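Local coordinates for tubulin-like protein CetZ2 (Haloferax volcanii, PDB 4B45) that binds GTP as an archaeal relative of tubulin and FtsZ, has GTPase activity and takes part in controlling cell shape, at residues 29-34 with 192-197; 81-86 with 113-118; 211-216 with 313-318. All coordinates share one frame; numbering follows the deposited sequence.

How the interactions relate
Interactions 1 and 3 are direct neighbours, with centres about 15 Å apart. Leu193 N of helix 175-196 lies 3.5 Å from Leu313 CD2 on the strand of interaction 3, and Leu193 CD1 packs at 3.9 Å on Val213 CG2. Interaction 2 sits apart in the GTPase domain: its nearest atoms are about 6 Å from those of interaction 1 and about 15 Å from those of interaction 3. Along the chain it is nested inside the loop that interaction 1 closes. Its Leu115 side chain is about 12 Å from the bound GTP analogue, whereas interaction 3 lies away from the nucleotide site.

Interaction 1: residues 29-34 with 192-197; sequences GAVLDA and LLLAAG
The methyl group of Ala30 presses on the start of the Leu194 side chain, Ala30 CB to Leu194 CB being 3.7 Å. It sits close to the helix backbone as well, with Ala30 CB 3.9 Å from Leu194 O and 4.4 Å from Ala195 N. The single methyl thus meets the base of one side chain and the peptide group that follows it. This close fit brings the CA atoms of Ala30 and Ala195 to 5.9 Å. Leu194 carries its CG beside the backbone N and anti to the carbonyl carbon (chi1 -61°), and its chain then runs on extended (chi2 173°). That course takes Leu194 CD1 to the neighbourhood of Val31 CG2, a looser apolar contact at 4.5 Å. Helix 175-196 is the long central helix of the tubulin/FtsZ fold, which joins the Rossmann-like GTPase domain to the C-terminal domain; further back along it Asn183 binds the nucleotide. Its last turn meets the GTPase sheet where strand 31-38 begins. Two neighbours help fix that entry: the carboxylate of Asp23 accepts from the backbone N of Ala30 with one oxygen and from that of Val31 with the other, and Thr3 makes backbone bonds to Ala30 and Leu32, tying them to strand 3-8. Leu194 meets the same place: its side chain touches Thr3 and its backbone bonds to Met1. Further along the strand Asp33 OD1 turns its anti lone pair on the N of Ala34 at 2.6 Å, but the bond is bent, with an angle of 130° at the hydrogen, while OD2 of the same carboxylate forms a salt bridge with Arg89.

Interaction 2: residues 81-86 with 113-118; sequences EVMSAL and PVLAKA
Val82 holds CG1 anti to the backbone N (chi1 -178°) and Leu115 holds CG in the same relation to its own N (chi1 -170°), so that each sends a branched end into the gap between two helices. There Val82 CG1 faces the fork of the leucine: it is 3.8 Å from Leu115 CD1 and 3.9 Å from Leu115 CD2, the two side chains crossing at a slant. Met83 reaches the contact by a different route. Its CB does not point at the partner helix, but its first two torsions both fold the chain back and bring the sulfur round. Met83 SD then lies 4.2 Å from Leu115 CD1 and 4.4 Å from Ala118 CB, spanning one turn of the partner helix. Everything that meets is apolar. The axes of the two short helical segments come no closer than 11.7 Å and cross at -58°, a wide separation bridged by the ends of side chains. Helix 107-120 follows the glycine-rich tubulin signature loop, whose Gly106, Ser107 and Gly108 bind GTP, and it links the neighbouring strands 96-102 and 127-133 in a beta-alpha-beta crossover. The Leu115 side chain is about 9 Å from Gly108, near the nucleotide site without touching it. Leu115 also rests on Ile6 and Val8 of strand 3-8; Leu86, in the last part of its segment, touches Val4 and Ile6 of the same strand, while Pro113 turns to helix 140-156.

Interaction 3: residues 211-216 with 313-318; sequences SEVINT and LVLLGG
Val213 opens the contact, its CG1 lying 4.2 Å from Leu315 CD2, with the two side chains at about a right angle. The CB of Ile214, next along, points away from the strand, and its side chain packs on Met1. One turn on from Val213, Thr216 directs its CB toward the strand: its CG2 is 3.7 Å from Leu315 CD2 and 3.9 Å from Leu315 CG, the two side chains sliding past each other in opposite directions. With OG1 beside its backbone N (chi1 -60°), the threonine turns its hydroxyl back to the helix. OG1 donates to Glu212 O at 2.6 Å, approaching 21° out of the carbonyl plane, and the same oxygen takes the N of Thr216. Helix 210-217 here packs on a face of the C-terminal part of the sheet, the axes of the two segments inclined at 34° and 8.9 Å apart at closest; strand 309-319 runs between strands 222-231 and 263-272 and antiparallel to both. A serine in place of Thr216 would lack CG2, which would probably open a gap beside Leu315 CD2. Past the side chains, backbone meets backbone: Thr216 O is 3.8 Å from Gly317 CA. Any CB on Gly317 would point at the helix and fall 2.3 Å from Thr216 O, a clash that glycine avoids.

Interaction 1: residues 29-34 with 192-197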
# COMPACT_ATOMS: atom_id res chain seq x y z
N GLY A 29 -3.50 12.11 11.26
CA GLY A 29 -4.86 12.43 10.85
C GLY A 29 -5.14 12.32 9.36
O GLY A 29 -6.08 12.92 8.85
N ALA A 30 -4.34 11.54 8.65
CA ALA A 30 -4.44 11.43 7.20
C ALA A 30 -5.57 10.49 6.83
O ALA A 30 -6.16 10.62 5.76
CB ALA A 30 -3.11 10.93 6.61
N VAL A 31 -5.84 9.54 7.70
CA VAL A 31 -6.90 8.57 7.48
C VAL A 31 -8.18 9.14 8.04
O VAL A 31 -8.31 9.30 9.26
CB VAL A 31 -6.57 7.23 8.16
CG1 VAL A 31 -7.74 6.29 8.07
CG2 VAL A 31 -5.33 6.61 7.52
N LEU A 32 -9.11 9.52 7.16
CA LEU A 32 -10.32 10.18 7.60
C LEU A 32 -11.32 9.16 8.11
O LEU A 32 -12.13 9.45 8.99
CB LEU A 32 -10.95 11.01 6.47
CG LEU A 32 -10.11 12.16 5.89
CD1 LEU A 32 -11.01 13.10 5.11
CD2 LEU A 32 -9.38 12.91 6.99
N ASP A 33 -11.26 7.95 7.58
CA ASP A 33 -12.14 6.88 8.02
C ASP A 33 -11.61 5.57 7.50
O ASP A 33 -10.76 5.55 6.61
CB ASP A 33 -13.56 7.11 7.52
CG ASP A 33 -14.60 6.47 8.41
OD1 ASP A 33 -14.45 5.28 8.76
OD2 ASP A 33 -15.56 7.17 8.79
N ALA A 34 -12.11 4.48 8.06
CA ALA A 34 -11.72 3.13 7.67
C ALA A 34 -12.90 2.20 7.86
O ALA A 34 -13.57 2.26 8.90
CB ALA A 34 -10.54 2.65 8.50
N LEU A 192 3.38 7.23 6.38
CA LEU A 192 4.32 8.33 6.24
C LEU A 192 4.09 9.02 4.91
O LEU A 192 4.17 10.23 4.80
CB LEU A 192 5.77 7.84 6.33
CG LEU A 192 6.27 7.47 7.72
CD1 LEU A 192 7.69 6.90 7.66
CD2 LEU A 192 6.19 8.65 8.68
N LEU A 193 3.81 8.22 3.88
CA LEU A 193 3.52 8.78 2.56
C LEU A 193 2.27 9.66 2.62
O LEU A 193 2.25 10.76 2.06
CB LEU A 193 3.32 7.66 1.55
CG LEU A 193 2.87 8.11 0.17
CD1 LEU A 193 4.04 8.70 -0.56
CD2 LEU A 193 2.25 6.96 -0.62
N LEU A 194 1.25 9.18 3.32
CA LEU A 194 0.02 9.93 3.50
C LEU A 194 0.24 11.15 4.38
O LEU A 194 -0.37 12.20 4.16
CB LEU A 194 -1.07 9.03 4.11
CG LEU A 194 -1.49 7.80 3.30
CD1 LEU A 194 -2.46 6.93 4.11
CD2 LEU A 194 -2.12 8.21 1.97
N ALA A 195 1.10 11.01 5.39
CA ALA A 195 1.32 12.10 6.34
C ALA A 195 2.13 13.28 5.78
O ALA A 195 1.94 14.43 6.20
CB ALA A 195 1.99 11.57 7.59
N ALA A 196 3.02 12.98 4.84
CA ALA A 196 3.91 14.00 4.27
C ALA A 196 3.14 15.20 3.72
O ALA A 196 3.59 16.34 3.81
CB ALA A 196 4.78 13.40 3.19
N GLY A 197 1.96 14.93 3.16
CA GLY A 197 1.13 15.98 2.59
C GLY A 197 0.38 16.78 3.63
O GLY A 197 -0.23 17.80 3.31

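Interaction 2: residues 81-86 with 113-118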
# COMPACT_ATOMS: atom_id res chain seq x y z
N GLU A 81 -25.14 -1.48 -0.03
CA GLU A 81 -24.87 -1.49 1.41
C GLU A 81 -23.43 -1.09 1.72
O GLU A 81 -23.16 -0.39 2.70
CB GLU A 81 -25.20 -2.87 2.02
CG GLU A 81 -26.68 -3.27 1.94
CD GLU A 81 -27.12 -3.67 0.53
OE1 GLU A 81 -26.27 -3.67 -0.39
OE2 GLU A 81 -28.32 -3.97 0.33
N VAL A 82 -22.49 -1.55 0.89
CA VAL A 82 -21.10 -1.13 1.02
C VAL A 82 -20.94 0.38 0.76
O VAL A 82 -20.45 1.10 1.63
CB VAL A 82 -20.16 -1.93 0.10
CG1 VAL A 82 -18.72 -1.49 0.30
CG2 VAL A 82 -20.30 -3.42 0.36
N MET A 83 -21.38 0.84 -0.41
CA MET A 83 -21.33 2.27 -0.77
C MET A 83 -21.99 3.16 0.28
O MET A 83 -21.60 4.32 0.46
CB MET A 83 -22.01 2.53 -2.12
CG MET A 83 -21.48 1.74 -3.31
SD MET A 83 -19.85 2.20 -3.89
CE MET A 83 -20.19 3.79 -4.64
N SER A 84 -23.01 2.63 0.96
CA SER A 84 -23.77 3.41 1.94
C SER A 84 -23.05 3.54 3.27
O SER A 84 -23.31 4.47 4.04
CB SER A 84 -25.16 2.83 2.14
OG SER A 84 -25.91 2.97 0.95
N ALA A 85 -22.15 2.61 3.55
CA ALA A 85 -21.27 2.76 4.69
C ALA A 85 -20.34 3.95 4.43
O ALA A 85 -19.94 4.65 5.35
CB ALA A 85 -20.46 1.48 4.93
N LEU A 86 -20.03 4.18 3.15
CA LEU A 86 -19.12 5.25 2.75
C LEU A 86 -19.76 6.63 2.65
O LEU A 86 -19.05 7.63 2.56
CB LEU A 86 -18.52 4.93 1.40
CG LEU A 86 -17.56 3.76 1.35
CD1 LEU A 86 -17.18 3.55 -0.09
CD2 LEU A 86 -16.35 4.07 2.21
N PRO A 113 -11.92 -5.65 -7.16
CA PRO A 113 -12.05 -4.98 -8.46
C PRO A 113 -13.44 -4.40 -8.64
O PRO A 113 -13.60 -3.31 -9.18
CB PRO A 113 -11.86 -6.12 -9.46
CG PRO A 113 -11.14 -7.19 -8.71
CD PRO A 113 -11.64 -7.09 -7.32
N VAL A 114 -14.44 -5.16 -8.19
CA VAL A 114 -15.83 -4.72 -8.27
C VAL A 114 -16.05 -3.40 -7.53
O VAL A 114 -16.62 -2.46 -8.07
CB VAL A 114 -16.76 -5.81 -7.73
CG1 VAL A 114 -18.20 -5.35 -7.76
CG2 VAL A 114 -16.58 -7.08 -8.55
N LEU A 115 -15.58 -3.32 -6.29
CA LEU A 115 -15.73 -2.10 -5.51
C LEU A 115 -14.88 -0.95 -6.09
O LEU A 115 -15.30 0.22 -6.11
CB LEU A 115 -15.36 -2.38 -4.05
CG LEU A 115 -15.67 -1.29 -3.04
CD1 LEU A 115 -17.13 -0.93 -3.13
CD2 LEU A 115 -15.31 -1.76 -1.63
N ALA A 116 -13.69 -1.28 -6.58
CA ALA A 116 -12.82 -0.26 -7.16
C ALA A 116 -13.49 0.35 -8.39
O ALA A 116 -13.53 1.57 -8.54
CB ALA A 116 -11.46 -0.83 -7.53
N LYS A 117 -14.03 -0.51 -9.25
CA LYS A 117 -14.69 -0.06 -10.46
C LYS A 117 -15.97 0.72 -10.16
O LYS A 117 -16.33 1.64 -10.89
CB LYS A 117 -15.00 -1.25 -11.37
CG LYS A 117 -15.69 -0.88 -12.67
CD LYS A 117 -15.95 -2.10 -13.52
CE LYS A 117 -16.56 -1.71 -14.86
NZ LYS A 117 -16.68 -2.88 -15.78
N ALA A 118 -16.65 0.37 -9.08
CA ALA A 118 -17.85 1.11 -8.69
C ALA A 118 -17.50 2.52 -8.18
O ALA A 118 -18.15 3.51 -8.54
CB ALA A 118 -18.64 0.34 -7.65

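Interaction 3: residues 211-216 with 313-318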
# COMPACT_ATOMS: atom_id res chain seq x y z
N SER A 211 -0.42 16.66 -4.14
CA SER A 211 -0.51 16.54 -5.59
C SER A 211 0.71 15.81 -6.19
O SER A 211 0.61 15.27 -7.30
CB SER A 211 -0.69 17.92 -6.23
OG SER A 211 0.42 18.77 -5.94
N GLU A 212 1.83 15.80 -5.47
CA GLU A 212 3.02 15.06 -5.92
C GLU A 212 2.76 13.55 -5.89
O GLU A 212 3.25 12.81 -6.75
CB GLU A 212 4.26 15.35 -5.04
CG GLU A 212 4.46 16.79 -4.61
CD GLU A 212 4.79 17.71 -5.75
OE1 GLU A 212 5.07 17.20 -6.86
OE2 GLU A 212 4.77 18.94 -5.54
N VAL A 213 2.01 13.11 -4.89
CA VAL A 213 1.62 11.70 -4.78
C VAL A 213 0.65 11.35 -5.91
O VAL A 213 0.83 10.34 -6.61
CB VAL A 213 0.99 11.39 -3.40
CG1 VAL A 213 0.46 9.97 -3.34
CG2 VAL A 213 2.02 11.61 -2.29
N ILE A 214 -0.34 12.21 -6.12
CA ILE A 214 -1.34 12.00 -7.15
C ILE A 214 -0.73 11.96 -8.55
O ILE A 214 -1.06 11.10 -9.36
CB ILE A 214 -2.43 13.09 -7.09
CG1 ILE A 214 -3.13 13.03 -5.73
CG2 ILE A 214 -3.43 12.91 -8.25
CD1 ILE A 214 -4.41 13.84 -5.65
N ASN A 215 0.17 12.89 -8.82
CA ASN A 215 0.81 12.92 -10.13
C ASN A 215 1.82 11.78 -10.36
O ASN A 215 2.06 11.37 -11.50
CB ASN A 215 1.41 14.30 -10.39
CG ASN A 215 0.33 15.35 -10.55
OD1 ASN A 215 -0.86 15.02 -10.61
ND2 ASN A 215 0.73 16.62 -10.64
N THR A 216 2.38 11.27 -9.28
CA THR A 216 3.23 10.09 -9.38
C THR A 216 2.42 8.84 -9.77
O THR A 216 2.83 8.06 -10.62
CB THR A 216 4.00 9.84 -8.06
OG1 THR A 216 4.82 10.99 -7.77
CG2 THR A 216 4.88 8.61 -8.16
N LEU A 313 11.79 7.78 1.45
CA LEU A 313 10.56 7.09 1.17
C LEU A 313 10.34 7.36 -0.30
O LEU A 313 10.17 8.51 -0.70
CB LEU A 313 9.45 7.71 2.00
CG LEU A 313 8.05 7.11 1.99
CD1 LEU A 313 8.04 5.77 2.73
CD2 LEU A 313 7.09 8.10 2.63
N VAL A 314 10.42 6.31 -1.12
CA VAL A 314 10.31 6.47 -2.56
C VAL A 314 9.13 5.73 -3.17
O VAL A 314 9.10 4.51 -3.16
CB VAL A 314 11.58 5.98 -3.27
CG1 VAL A 314 11.42 6.13 -4.77
CG2 VAL A 314 12.80 6.77 -2.78
N LEU A 315 8.17 6.49 -3.70
CA LEU A 315 7.02 5.93 -4.39
C LEU A 315 7.36 5.79 -5.86
O LEU A 315 7.84 6.74 -6.48
CB LEU A 315 5.79 6.85 -4.23
CG LEU A 315 4.52 6.43 -4.99
CD1 LEU A 315 3.99 5.07 -4.49
CD2 LEU A 315 3.42 7.51 -4.92
N LEU A 316 7.15 4.60 -6.42
CA LEU A 316 7.40 4.36 -7.83
C LEU A 316 6.10 4.03 -8.53
O LEU A 316 5.44 3.05 -8.19
CB LEU A 316 8.38 3.21 -8.01
CG LEU A 316 9.72 3.39 -7.28
CD1 LEU A 316 10.26 2.07 -6.80
CD2 LEU A 316 10.72 4.07 -8.20
N GLY A 317 5.73 4.84 -9.52
CA GLY A 317 4.47 4.64 -10.20
C GLY A 317 4.71 4.08 -11.59
O GLY A 317 5.74 4.37 -12.20
N GLY A 318 3.79 3.26 -12.08
CA GLY A 318 3.93 2.66 -13.40
C GLY A 318 5.13 1.73 -13.48
O GLY A 318 5.96 1.85 -14.38